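Local atomic coordinates of beta-lactamase (Klebsiella pneumoniae, PDB entry 6KBY), a protein that probably hydrolyses beta-lactam antibiotics to substituted beta-amino acids as a class C beta-lactamase, and is bound here to adenosine monophosphate. Residues 82-87 with 170-175; 78-83 with 178-183; 17-22 with 35-40; 45-50 with 236-241; 135-140 with 220-225. One frame throughout, in Å; residues are numbered along the deposited sequence.

Contact 1 (82-87 with 170-175)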
# COMPACT_ATOMS: atom_id res chain seq x y z
N SER A 82 -7.60 -11.54 1.09
CA SER A 82 -8.73 -11.65 0.19
C SER A 82 -8.62 -12.91 -0.66
O SER A 82 -9.63 -13.59 -0.91
CB SER A 82 -8.78 -10.39 -0.68
OG SER A 82 -9.93 -10.40 -1.49
N TYR A 83 -7.41 -13.25 -1.10
CA TYR A 83 -7.20 -14.48 -1.85
C TYR A 83 -7.54 -15.70 -1.00
O TYR A 83 -8.22 -16.62 -1.47
CB TYR A 83 -5.75 -14.53 -2.35
CG TYR A 83 -5.40 -15.77 -3.13
CD1 TYR A 83 -5.88 -15.96 -4.42
CD2 TYR A 83 -4.56 -16.73 -2.59
CE1 TYR A 83 -5.54 -17.09 -5.14
CE2 TYR A 83 -4.22 -17.86 -3.31
CZ TYR A 83 -4.71 -18.03 -4.59
OH TYR A 83 -4.38 -19.16 -5.31
N ALA A 84 -7.10 -15.70 0.26
CA ALA A 84 -7.48 -16.79 1.15
C ALA A 84 -9.00 -16.85 1.33
O ALA A 84 -9.58 -17.94 1.38
CB ALA A 84 -6.79 -16.61 2.50
N GLN A 85 -9.64 -15.69 1.42
CA GLN A 85 -11.08 -15.65 1.63
C GLN A 85 -11.83 -16.22 0.43
O GLN A 85 -12.69 -17.10 0.58
CB GLN A 85 -11.51 -14.22 1.93
CG GLN A 85 -12.96 -14.06 2.34
CD GLN A 85 -13.84 -13.68 1.18
OE1 GLN A 85 -13.59 -12.68 0.50
NE2 GLN A 85 -14.86 -14.49 0.92
N VAL A 86 -11.51 -15.74 -0.78
CA VAL A 86 -12.21 -16.25 -1.95
C VAL A 86 -11.86 -17.71 -2.23
O VAL A 86 -12.62 -18.40 -2.92
CB VAL A 86 -12.03 -15.33 -3.17
CG1 VAL A 86 -12.47 -13.90 -2.84
CG2 VAL A 86 -10.61 -15.36 -3.67
N SER A 87 -10.73 -18.19 -1.71
CA SER A 87 -10.35 -19.60 -1.83
C SER A 87 -11.00 -20.48 -0.77
O SER A 87 -10.72 -21.68 -0.73
CB SER A 87 -8.83 -19.75 -1.72
OG SER A 87 -8.17 -19.06 -2.76
N LYS A 170 -1.08 -18.41 7.08
CA LYS A 170 -1.31 -19.66 7.78
C LYS A 170 -2.50 -20.41 7.19
O LYS A 170 -2.46 -21.64 7.05
CB LYS A 170 -1.52 -19.40 9.27
CG LYS A 170 -1.74 -20.65 10.11
CD LYS A 170 -0.46 -21.45 10.24
CE LYS A 170 -0.65 -22.66 11.15
NZ LYS A 170 0.63 -23.40 11.33
N SER A 171 -3.56 -19.69 6.83
CA SER A 171 -4.73 -20.35 6.26
C SER A 171 -4.42 -20.99 4.91
O SER A 171 -5.14 -21.91 4.49
CB SER A 171 -5.89 -19.36 6.11
OG SER A 171 -5.75 -18.54 4.97
N LEU A 172 -3.37 -20.53 4.24
CA LEU A 172 -2.90 -21.11 2.99
C LEU A 172 -1.78 -22.12 3.20
O LEU A 172 -1.23 -22.64 2.22
CB LEU A 172 -2.43 -20.00 2.04
CG LEU A 172 -3.54 -19.03 1.63
CD1 LEU A 172 -2.97 -17.76 1.05
CD2 LEU A 172 -4.49 -19.69 0.64
N GLY A 173 -1.42 -22.40 4.46
CA GLY A 173 -0.45 -23.44 4.75
C GLY A 173 1.00 -23.07 4.54
O GLY A 173 1.85 -23.96 4.46
N VAL A 174 1.32 -21.77 4.44
CA VAL A 174 2.67 -21.32 4.11
C VAL A 174 3.04 -20.13 4.99
O VAL A 174 2.18 -19.48 5.59
CB VAL A 174 2.82 -20.96 2.62
CG1 VAL A 174 2.66 -22.20 1.74
CG2 VAL A 174 1.81 -19.89 2.23
N SER A 175 4.33 -19.84 5.05
CA SER A 175 4.78 -18.62 5.69
C SER A 175 4.35 -17.42 4.86
O SER A 175 4.07 -17.54 3.66
CB SER A 175 6.31 -18.60 5.80
OG SER A 175 6.89 -18.50 4.51
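The ring of Tyr83 meets Leu172 at its edge: methyl CD1 of the leucine lies near the ring plane, with Tyr83 CD2 and Leu172 CD1 4.1 Å apart, and the two side chains cross at about a right angle. Over the centre of one ring face stands the hydroxyl of Ser87, its OG 3.9 Å above the plane of Tyr83. That hydroxyl is held by the backbone, donating to Tyr83 O over 2.8 Å, while Ser87 N reaches the same carbonyl from the opposite face of its plane. One oxygen thus ties down the last turn of helix 72-86. One residue on, the methyl of Ala84 sits against Leu172 CG at 4.1 Å and closer still to the hydroxyl of Ser171, with Ala84 CB 3.3 Å from Ser171 OG. The methyl offers this hydroxyl no polar partner; its hydrogen bond is to Ala168 O in its own helix. Helix 255-262 also packs on Tyr83, through Met256 and Ala259. Just past Leu172 the chain leaves the helical path: Gly173 takes positive phi (78°) and its N bonds back to Lys170 O. This is the Schellman motif that closes helix 158-171.

Contact 2 (78-83 with 178-183)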
# COMPACT_ATOMS: atom_id res chain seq x y z
N ALA A 78 -3.45 -7.42 2.47
CA ALA A 78 -4.89 -7.49 2.25
C ALA A 78 -5.22 -8.34 1.03
O ALA A 78 -6.19 -9.11 1.06
CB ALA A 78 -5.47 -6.08 2.09
N THR A 79 -4.47 -8.18 -0.07
CA THR A 79 -4.74 -9.00 -1.24
C THR A 79 -4.57 -10.48 -0.90
O THR A 79 -5.37 -11.32 -1.34
CB THR A 79 -3.84 -8.58 -2.41
OG1 THR A 79 -4.09 -7.21 -2.73
CG2 THR A 79 -4.13 -9.42 -3.64
N LEU A 80 -3.57 -10.82 -0.09
CA LEU A 80 -3.39 -12.20 0.33
C LEU A 80 -4.56 -12.69 1.18
O LEU A 80 -5.06 -13.80 0.98
CB LEU A 80 -2.07 -12.37 1.08
CG LEU A 80 -1.73 -13.84 1.36
CD1 LEU A 80 -1.35 -14.57 0.08
CD2 LEU A 80 -0.62 -13.95 2.40
N ALA A 81 -5.01 -11.87 2.13
CA ALA A 81 -6.17 -12.26 2.93
C ALA A 81 -7.41 -12.43 2.07
O ALA A 81 -8.20 -13.36 2.27
CB ALA A 81 -6.42 -11.22 4.02
N SER A 82 -7.60 -11.54 1.09
CA SER A 82 -8.73 -11.65 0.19
C SER A 82 -8.62 -12.91 -0.66
O SER A 82 -9.63 -13.59 -0.91
CB SER A 82 -8.78 -10.39 -0.68
OG SER A 82 -9.93 -10.40 -1.49
N TYR A 83 -7.41 -13.25 -1.10
CA TYR A 83 -7.20 -14.48 -1.85
C TYR A 83 -7.54 -15.70 -1.00
O TYR A 83 -8.22 -16.62 -1.47
CB TYR A 83 -5.75 -14.53 -2.35
CG TYR A 83 -5.40 -15.77 -3.13
CD1 TYR A 83 -5.88 -15.96 -4.42
CD2 TYR A 83 -4.56 -16.73 -2.59
CE1 TYR A 83 -5.54 -17.09 -5.14
CE2 TYR A 83 -4.22 -17.86 -3.31
CZ TYR A 83 -4.71 -18.03 -4.59
OH TYR A 83 -4.38 -19.16 -5.31
N ASP A 178 6.71 -16.92 1.88
CA ASP A 178 6.42 -17.83 0.78
C ASP A 178 5.11 -17.45 0.09
O ASP A 178 5.02 -17.49 -1.14
CB ASP A 178 6.33 -19.27 1.27
CG ASP A 178 7.68 -19.94 1.42
OD1 ASP A 178 8.70 -19.33 1.04
OD2 ASP A 178 7.71 -21.09 1.90
N ALA A 179 4.09 -17.09 0.87
CA ALA A 179 2.82 -16.70 0.26
C ALA A 179 3.00 -15.54 -0.71
O ALA A 179 2.42 -15.55 -1.80
CB ALA A 179 1.82 -16.33 1.36
N ILE A 180 3.80 -14.56 -0.33
CA ILE A 180 3.98 -13.37 -1.16
C ILE A 180 4.92 -13.64 -2.32
O ILE A 180 4.60 -13.34 -3.48
CB ILE A 180 4.46 -12.19 -0.29
CG1 ILE A 180 3.39 -11.78 0.73
CG2 ILE A 180 4.89 -11.02 -1.15
CD1 ILE A 180 2.06 -11.39 0.12
N GLU A 181 6.09 -14.21 -2.05
CA GLU A 181 7.10 -14.34 -3.10
C GLU A 181 6.91 -15.57 -3.98
O GLU A 181 7.39 -15.58 -5.12
CB GLU A 181 8.51 -14.34 -2.51
CG GLU A 181 8.91 -13.00 -1.92
CD GLU A 181 10.40 -12.90 -1.66
OE1 GLU A 181 11.09 -13.95 -1.67
OE2 GLU A 181 10.91 -11.78 -1.45
N LYS A 182 6.24 -16.61 -3.49
CA LYS A 182 6.02 -17.82 -4.29
C LYS A 182 4.62 -17.91 -4.88
O LYS A 182 4.46 -18.53 -5.94
CB LYS A 182 6.30 -19.08 -3.47
CG LYS A 182 7.72 -19.20 -2.97
CD LYS A 182 8.67 -19.52 -4.10
CE LYS A 182 10.08 -19.62 -3.56
NZ LYS A 182 11.04 -20.06 -4.61
N THR A 183 3.61 -17.30 -4.25
CA THR A 183 2.25 -17.36 -4.77
C THR A 183 1.76 -16.02 -5.31
O THR A 183 1.45 -15.91 -6.50
CB THR A 183 1.27 -17.92 -3.73
OG1 THR A 183 1.60 -19.29 -3.46
CG2 THR A 183 -0.17 -17.86 -4.26
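Leu80 straddles Ala179 with both of its methyl groups, and this is the tight part of the contact: Leu80 CD2 lies 3.6 Å and Leu80 CD1 3.8 Å from Ala179 CB. The fork faces helix 176-187 because CG of Leu80 stands anti to the backbone N (chi1 -172°). Beside it Ile180 sends only its terminal methyl across, with Ile180 CD1 4.4 Å from Leu80 CB. These three residues are buried, and Tyr176, Leu172 and Ala168 also pack on Leu80. The other end is looser and partly exposed. There methyl CG2 of Thr183 approaches the Tyr83 ring obliquely, 4.2 Å from Tyr83 CE2, and the two side chains meet nearly at right angles. Thr183 lies in a widened pi-type turn, in which its N makes weak bonds to both Asp178 O and Ala179 O. The helices cross almost perpendicularly, at 84° and with 11.0 Å between the axes of the short segments, which limits the meeting to about one turn of each. All touching groups are carbon, while the phenol oxygen of Tyr83 has a weak bond to Gln187. The contact is therefore held by shape and hydrophobic burial, without directional polar bonds.

Contact 3 (17-22 with 35-40)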
# COMPACT_ATOMS: atom_id res chain seq x y z
N ASP A 17 5.01 16.22 -20.28
CA ASP A 17 5.17 17.62 -19.89
C ASP A 17 4.50 17.89 -18.55
O ASP A 17 5.08 18.56 -17.68
CB ASP A 17 4.57 18.53 -20.96
CG ASP A 17 5.36 18.54 -22.25
OD1 ASP A 17 6.53 18.09 -22.26
OD2 ASP A 17 4.80 19.01 -23.27
N THR A 18 3.28 17.40 -18.38
CA THR A 18 2.58 17.60 -17.11
C THR A 18 3.37 17.00 -15.95
O THR A 18 3.53 17.64 -14.90
CB THR A 18 1.19 16.96 -17.18
OG1 THR A 18 0.43 17.62 -18.19
CG2 THR A 18 0.48 17.09 -15.84
N VAL A 19 3.86 15.78 -16.13
CA VAL A 19 4.57 15.10 -15.05
C VAL A 19 5.91 15.78 -14.77
O VAL A 19 6.23 16.11 -13.63
CB VAL A 19 4.72 13.60 -15.35
CG1 VAL A 19 5.51 12.90 -14.25
CG2 VAL A 19 3.35 12.95 -15.52
N ASP A 20 6.71 16.01 -15.82
CA ASP A 20 8.00 16.69 -15.66
C ASP A 20 7.84 18.01 -14.92
O ASP A 20 8.63 18.34 -14.03
CB ASP A 20 8.61 17.00 -17.04
CG ASP A 20 9.20 15.79 -17.74
OD1 ASP A 20 9.28 14.69 -17.16
OD2 ASP A 20 9.62 15.98 -18.91
N ASP A 21 6.83 18.80 -15.31
CA ASP A 21 6.65 20.14 -14.76
C ASP A 21 6.31 20.12 -13.28
O ASP A 21 6.54 21.12 -12.60
CB ASP A 21 5.59 20.91 -15.53
CG ASP A 21 6.06 21.35 -16.91
OD1 ASP A 21 7.24 21.14 -17.25
OD2 ASP A 21 5.23 21.92 -17.66
N LEU A 22 5.73 19.03 -12.78
CA LEU A 22 5.46 18.89 -11.36
C LEU A 22 6.59 18.19 -10.61
O LEU A 22 6.91 18.58 -9.48
CB LEU A 22 4.15 18.12 -11.14
CG LEU A 22 2.91 18.87 -11.60
CD1 LEU A 22 1.72 17.94 -11.74
CD2 LEU A 22 2.58 20.00 -10.64
N MET A 35 13.35 9.67 -8.46
CA MET A 35 11.95 9.28 -8.49
C MET A 35 11.66 8.48 -9.74
O MET A 35 12.34 8.60 -10.76
CB MET A 35 10.99 10.48 -8.48
CG MET A 35 10.99 11.23 -7.17
SD MET A 35 9.67 12.45 -6.98
CE MET A 35 8.21 11.42 -6.88
N SER A 36 10.60 7.67 -9.66
CA SER A 36 9.97 7.14 -10.85
C SER A 36 8.47 7.35 -10.71
O SER A 36 7.90 7.11 -9.63
CB SER A 36 10.29 5.66 -11.07
OG SER A 36 9.69 5.21 -12.27
N VAL A 37 7.85 7.82 -11.78
CA VAL A 37 6.41 8.03 -11.83
C VAL A 37 5.86 7.21 -12.98
O VAL A 37 6.34 7.33 -14.11
CB VAL A 37 6.08 9.52 -12.01
CG1 VAL A 37 4.57 9.72 -12.11
CG2 VAL A 37 6.67 10.33 -10.87
N ALA A 38 4.87 6.38 -12.69
CA ALA A 38 4.22 5.55 -13.69
C ALA A 38 2.76 5.95 -13.76
O ALA A 38 2.10 6.07 -12.72
CB ALA A 38 4.35 4.07 -13.31
N VAL A 39 2.26 6.15 -14.98
CA VAL A 39 0.89 6.55 -15.23
C VAL A 39 0.26 5.58 -16.22
O VAL A 39 0.90 5.20 -17.21
CB VAL A 39 0.83 7.99 -15.81
CG1 VAL A 39 -0.58 8.38 -16.20
CG2 VAL A 39 1.40 8.99 -14.81
N THR A 40 -0.98 5.18 -15.97
CA THR A 40 -1.77 4.47 -16.96
C THR A 40 -3.05 5.25 -17.26
O THR A 40 -3.69 5.78 -16.35
CB THR A 40 -2.10 3.02 -16.52
OG1 THR A 40 -2.73 2.33 -17.61
CG2 THR A 40 -3.01 2.98 -15.30
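Packing of the N-terminal helix 11-30 on the antiparallel sheet is represented here by three valines, Val19 from the helix and Val37 and Val39 from strand 34-41. Val19 and Val37 reach toward each other tip to tip, bringing Val19 CG1 to 3.9 Å from Val37 CG1 and 4.1 Å from Val37 CB. In both residues CG1 is the branch anti to the backbone N (chi1 178° in each), so equivalent methyls meet. The second branch of Val19 serves the next residue on the same face of the strand, with Val19 CG2 4.5 Å from Val39 CG2, a more distant touch. One helix residue thus addresses two strand positions, and the backbones stay well apart, with 8.0 Å between the CA atoms of Val19 and Val37. The intervening Ala38 points to the other face of the sheet, where it meets Ser234 and Leu238 of helix 234-244. Tyr48 and Tyr50 of the adjoining strand 44-50 and Ile362 of helix 352-364 also pack on Val19, which is buried. In all, 90 Å² is buried, and the touching atoms are all valine side-chain carbons. Terminal helices laid together over one face of a central antiparallel sheet are a feature of the alpha/beta domain of serine beta-lactamases and the related penicillin-binding proteins.

Contact 4 (45-50 with 236-241)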
# COMPACT_ATOMS: atom_id res chain seq x y z
N ASN A 45 0.62 2.76 -20.93
CA ASN A 45 1.45 2.87 -19.74
C ASN A 45 2.65 3.75 -20.03
O ASN A 45 3.31 3.59 -21.07
CB ASN A 45 1.90 1.49 -19.28
CG ASN A 45 0.74 0.63 -18.81
OD1 ASN A 45 -0.28 1.14 -18.35
ND2 ASN A 45 0.89 -0.68 -18.93
N TYR A 46 2.93 4.68 -19.12
CA TYR A 46 4.02 5.63 -19.28
C TYR A 46 4.86 5.61 -18.02
O TYR A 46 4.32 5.68 -16.91
CB TYR A 46 3.43 7.03 -19.48
CG TYR A 46 2.40 7.09 -20.58
CD1 TYR A 46 2.79 7.11 -21.91
CD2 TYR A 46 1.04 7.13 -20.29
CE1 TYR A 46 1.86 7.17 -22.93
CE2 TYR A 46 0.10 7.19 -21.32
CZ TYR A 46 0.52 7.21 -22.63
OH TYR A 46 -0.39 7.27 -23.67
N ILE A 47 6.17 5.49 -18.18
CA ILE A 47 7.10 5.42 -17.05
C ILE A 47 8.10 6.55 -17.22
O ILE A 47 8.75 6.65 -18.26
CB ILE A 47 7.86 4.09 -17.02
CG1 ILE A 47 6.92 2.89 -17.18
CG2 ILE A 47 8.72 4.00 -15.76
CD1 ILE A 47 6.10 2.57 -15.97
N TYR A 48 8.24 7.38 -16.19
CA TYR A 48 9.16 8.52 -16.21
C TYR A 48 10.13 8.39 -15.05
O TYR A 48 9.70 8.27 -13.89
CB TYR A 48 8.39 9.83 -16.14
CG TYR A 48 7.37 9.95 -17.26
CD1 TYR A 48 7.79 10.13 -18.57
CD2 TYR A 48 6.01 9.85 -17.01
CE1 TYR A 48 6.88 10.21 -19.61
CE2 TYR A 48 5.08 9.94 -18.05
CZ TYR A 48 5.53 10.13 -19.34
OH TYR A 48 4.63 10.22 -20.38
N ASN A 49 11.43 8.39 -15.35
CA ASN A 49 12.47 8.23 -14.35
C ASN A 49 13.27 9.52 -14.21
O ASN A 49 13.55 10.20 -15.21
CB ASN A 49 13.40 7.09 -14.73
CG ASN A 49 12.67 5.78 -14.83
OD1 ASN A 49 11.81 5.47 -14.00
ND2 ASN A 49 12.97 5.00 -15.86
N TYR A 50 13.64 9.85 -12.98
CA TYR A 50 14.29 11.12 -12.68
C TYR A 50 15.43 10.89 -11.70
O TYR A 50 15.24 10.22 -10.68
CB TYR A 50 13.31 12.09 -12.02
CG TYR A 50 12.08 12.38 -12.85
CD1 TYR A 50 10.96 11.56 -12.76
CD2 TYR A 50 12.04 13.48 -13.69
CE1 TYR A 50 9.82 11.83 -13.51
CE2 TYR A 50 10.91 13.75 -14.44
CZ TYR A 50 9.81 12.92 -14.35
OH TYR A 50 8.67 13.18 -15.09
N ASP A 236 6.29 -2.65 -12.04
CA ASP A 236 5.54 -3.71 -11.36
C ASP A 236 4.33 -3.14 -10.64
O ASP A 236 3.25 -3.75 -10.65
CB ASP A 236 6.43 -4.47 -10.38
CG ASP A 236 7.09 -5.69 -11.00
OD1 ASP A 236 7.20 -5.77 -12.25
OD2 ASP A 236 7.54 -6.57 -10.23
N LEU A 237 4.48 -2.00 -9.97
CA LEU A 237 3.33 -1.42 -9.29
C LEU A 237 2.29 -0.92 -10.27
O LEU A 237 1.09 -0.96 -9.96
CB LEU A 237 3.75 -0.31 -8.34
CG LEU A 237 4.38 -0.80 -7.04
CD1 LEU A 237 4.87 0.39 -6.22
CD2 LEU A 237 3.40 -1.65 -6.22
N LEU A 238 2.70 -0.44 -11.44
CA LEU A 238 1.69 -0.06 -12.42
C LEU A 238 0.91 -1.29 -12.89
O LEU A 238 -0.31 -1.21 -13.11
CB LEU A 238 2.31 0.69 -13.60
CG LEU A 238 1.30 1.43 -14.49
CD1 LEU A 238 0.62 2.56 -13.72
CD2 LEU A 238 1.97 1.96 -15.74
N ARG A 239 1.59 -2.42 -13.04
CA ARG A 239 0.88 -3.66 -13.35
C ARG A 239 -0.12 -4.01 -12.25
O ARG A 239 -1.26 -4.41 -12.53
CB ARG A 239 1.88 -4.80 -13.56
CG ARG A 239 1.22 -6.10 -13.97
CD ARG A 239 2.22 -7.19 -14.33
NE ARG A 239 1.50 -8.45 -14.52
CZ ARG A 239 0.94 -8.83 -15.66
NH1 ARG A 239 1.03 -8.06 -16.74
NH2 ARG A 239 0.28 -9.98 -15.73
N TYR A 240 0.29 -3.84 -10.99
CA TYR A 240 -0.60 -4.08 -9.85
C TYR A 240 -1.82 -3.17 -9.92
O TYR A 240 -2.95 -3.60 -9.65
CB TYR A 240 0.19 -3.80 -8.59
CG TYR A 240 -0.43 -4.06 -7.23
CD1 TYR A 240 -0.94 -5.31 -6.88
CD2 TYR A 240 -0.40 -3.07 -6.26
CE1 TYR A 240 -1.43 -5.55 -5.61
CE2 TYR A 240 -0.88 -3.29 -4.99
CZ TYR A 240 -1.40 -4.54 -4.67
OH TYR A 240 -1.86 -4.79 -3.40
N VAL A 241 -1.61 -1.90 -10.28
CA VAL A 241 -2.73 -0.97 -10.43
C VAL A 241 -3.66 -1.42 -11.56
O VAL A 241 -4.88 -1.45 -11.40
CB VAL A 241 -2.19 0.46 -10.64
CG1 VAL A 241 -3.30 1.40 -11.10
CG2 VAL A 241 -1.54 0.97 -9.36
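Asn45 and Ile47, on the edge strand 44-50, receive Leu238 of helix 234-244 in a helix-on-sheet contact of the beta-lactamase alpha/beta domain. The short segments run at 149° to each other, with 10.1 Å between their axes, so strand and helix are roughly antiparallel.

The apolar part joins Leu238 to Ile47. Methyl CD2 of Leu238 lies 4.2 Å from Ile47 CD1, the two side chains sliding past each other in opposite directions. Leu238 owes its reach to CG standing anti to the backbone N (chi1 -165°), and Ala38 and Thr40 of the adjacent strand 34-41 also touch it.

The closest approaches are van der Waals contacts with a polar side chain. The same methyl, CD2 of Leu238, rests against the root and head of Asn45, being 3.6 Å from both Asn45 CB and Asn45 CG and 3.5 Å from Asn45 OD1. The amide does not bond to the leucine; its polar ends are engaged elsewhere, OD1 with the hydroxyl of Thr40 and ND2 with Gln242 OE1. Bonds at both ends fix the rotation of the amide, although Asn45 itself is exposed.

The alternation of the strand puts Tyr46 on the other side. Its side chain points away from Leu238 and packs on Glu12, while its backbone pairs with Val39. What remains near the leucine is the main chain of Tyr46, whose N lies 4.4 Å from Leu238 CD2.

Contact 5 (135-140 with 220-225)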
# COMPACT_ATOMS: atom_id res chain seq x y z
N THR A 135 7.67 -15.74 20.52
CA THR A 135 7.35 -15.90 21.94
C THR A 135 6.98 -14.57 22.57
O THR A 135 5.94 -14.44 23.23
CB THR A 135 8.53 -16.54 22.67
OG1 THR A 135 8.78 -17.85 22.14
CG2 THR A 135 8.24 -16.65 24.17
N GLN A 136 7.83 -13.55 22.37
CA GLN A 136 7.55 -12.23 22.91
C GLN A 136 6.31 -11.62 22.28
O GLN A 136 5.53 -10.94 22.96
CB GLN A 136 8.76 -11.33 22.70
CG GLN A 136 10.01 -11.83 23.40
CD GLN A 136 11.28 -11.21 22.86
OE1 GLN A 136 11.32 -10.74 21.72
NE2 GLN A 136 12.32 -11.19 23.68
N LEU A 137 6.12 -11.84 20.98
CA LEU A 137 4.94 -11.31 20.30
C LEU A 137 3.66 -11.88 20.90
O LEU A 137 2.72 -11.13 21.21
CB LEU A 137 5.01 -11.64 18.81
CG LEU A 137 3.77 -11.31 17.97
CD1 LEU A 137 3.58 -9.80 17.88
CD2 LEU A 137 3.87 -11.93 16.58
N MET A 138 3.61 -13.20 21.06
CA MET A 138 2.40 -13.83 21.59
C MET A 138 2.15 -13.41 23.04
O MET A 138 0.99 -13.25 23.44
CB MET A 138 2.49 -15.35 21.47
CG MET A 138 2.43 -15.85 20.03
SD MET A 138 0.88 -15.44 19.20
CE MET A 138 1.24 -16.01 17.54
N ALA A 139 3.20 -13.21 23.83
CA ALA A 139 3.02 -12.74 25.20
C ALA A 139 2.40 -11.35 25.21
O ALA A 139 1.50 -11.06 26.01
CB ALA A 139 4.35 -12.75 25.95
N TYR A 140 2.86 -10.47 24.32
CA TYR A 140 2.28 -9.13 24.22
C TYR A 140 0.81 -9.21 23.81
O TYR A 140 -0.05 -8.57 24.42
CB TYR A 140 3.08 -8.29 23.23
CG TYR A 140 2.47 -6.94 22.96
CD1 TYR A 140 2.58 -5.91 23.89
CD2 TYR A 140 1.77 -6.68 21.79
CE1 TYR A 140 2.01 -4.68 23.66
CE2 TYR A 140 1.20 -5.44 21.55
CZ TYR A 140 1.32 -4.45 22.49
OH TYR A 140 0.75 -3.21 22.27
N MET A 220 14.18 -4.92 8.60
CA MET A 220 13.01 -5.78 8.65
C MET A 220 12.94 -6.49 9.99
O MET A 220 13.83 -7.28 10.33
CB MET A 220 13.07 -6.79 7.51
CG MET A 220 13.06 -6.16 6.13
SD MET A 220 11.67 -5.03 5.88
CE MET A 220 10.30 -6.06 6.37
N GLU A 221 11.88 -6.23 10.75
CA GLU A 221 11.67 -6.80 12.07
C GLU A 221 10.39 -7.64 12.07
O GLU A 221 9.78 -7.88 11.03
CB GLU A 221 11.70 -5.69 13.12
CG GLU A 221 13.03 -4.94 13.13
CD GLU A 221 13.12 -3.92 14.25
OE1 GLU A 221 12.14 -3.17 14.46
OE2 GLU A 221 14.16 -3.88 14.93
N ILE A 222 9.98 -8.10 13.26
CA ILE A 222 8.93 -9.11 13.34
C ILE A 222 7.61 -8.59 12.77
O ILE A 222 7.20 -7.45 13.03
CB ILE A 222 8.78 -9.64 14.78
CG1 ILE A 222 7.88 -10.87 14.80
CG2 ILE A 222 8.26 -8.55 15.71
CD1 ILE A 222 7.85 -11.57 16.13
N LEU A 223 6.95 -9.42 11.95
CA LEU A 223 5.74 -9.07 11.21
C LEU A 223 5.92 -7.83 10.32
O LEU A 223 4.94 -7.22 9.89
CB LEU A 223 4.50 -8.93 12.10
CG LEU A 223 4.03 -10.19 12.83
CD1 LEU A 223 2.72 -9.93 13.57
CD2 LEU A 223 3.88 -11.38 11.90
N GLY A 224 7.18 -7.48 10.03
CA GLY A 224 7.44 -6.32 9.20
C GLY A 224 7.17 -6.53 7.73
O GLY A 224 6.81 -5.58 7.02
N ASN A 225 7.35 -7.75 7.23
CA ASN A 225 7.06 -8.00 5.83
C ASN A 225 5.63 -7.61 5.49
O ASN A 225 5.37 -6.98 4.45
CB ASN A 225 7.30 -9.46 5.49
CG ASN A 225 8.75 -9.77 5.23
OD1 ASN A 225 9.53 -8.91 4.84
ND2 ASN A 225 9.13 -11.03 5.42
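A type II beta turn runs from Glu221 to Gly224, and its central residues, Ile222 and Leu223, face Leu137 of the regular helix 134-143. The turn is closed by Gly224 N bonding to Glu221 O over 2.8 Å. Leu223, its third residue, adopts positive phi (56°) and also takes the N-cap position of helix 224-228. With 8.3 Å between the CA atoms of Leu137 and Ile222, contact is left to side chains. Methyl CD2 of Leu137 is shared by two partners, standing 3.8 Å from Leu223 CD1 and 4.0 Å from Ile222 CD1. The isoleucine reaches further in, to 3.9 Å between Ile222 CD1 and Leu137 CB, because its chain is fully extended (chi1 -169°, chi2 171°). Leu223 crosses Leu137 at about a right angle, whereas Ile222 runs obliquely over it. Leu137 is buried; its two partners remain partly exposed. Glu221, the first residue of the turn, touches the bound AMP, and its backbone N bonds to the hydroxyl of Tyr228, another residue of the ligand pocket. The turn that packs on helix 134-143 through Ile222 and Leu223 thus also borders the AMP site, probably within the later part of the Omega loop of class C beta-lactamases.

Contacts 1 and 2 start from the same helix, 72-86, and share Tyr83; they touch through Leu172 CD1 and Leu80 CD1, 3.7 Å apart. Contacts 3 and 4 use neighbouring strands of the sheet, whose two faces carry helices 11-30 and 234-244, and meet where Asp20 OD1 lies 2.6 Å from Tyr50 OH, probably hydrogen-bonded. Contacts 2 and 3 are buried and wholly apolar. The partly buried contacts 1 and 4 add a hydroxyl and an amide packed against methyls, whereas contact 5, equally part-buried, stays aliphatic beside the ligand pocket. Contacts 3 and 5 lie on opposite sides of the chain's centre, about 38 Å apart centre to centre.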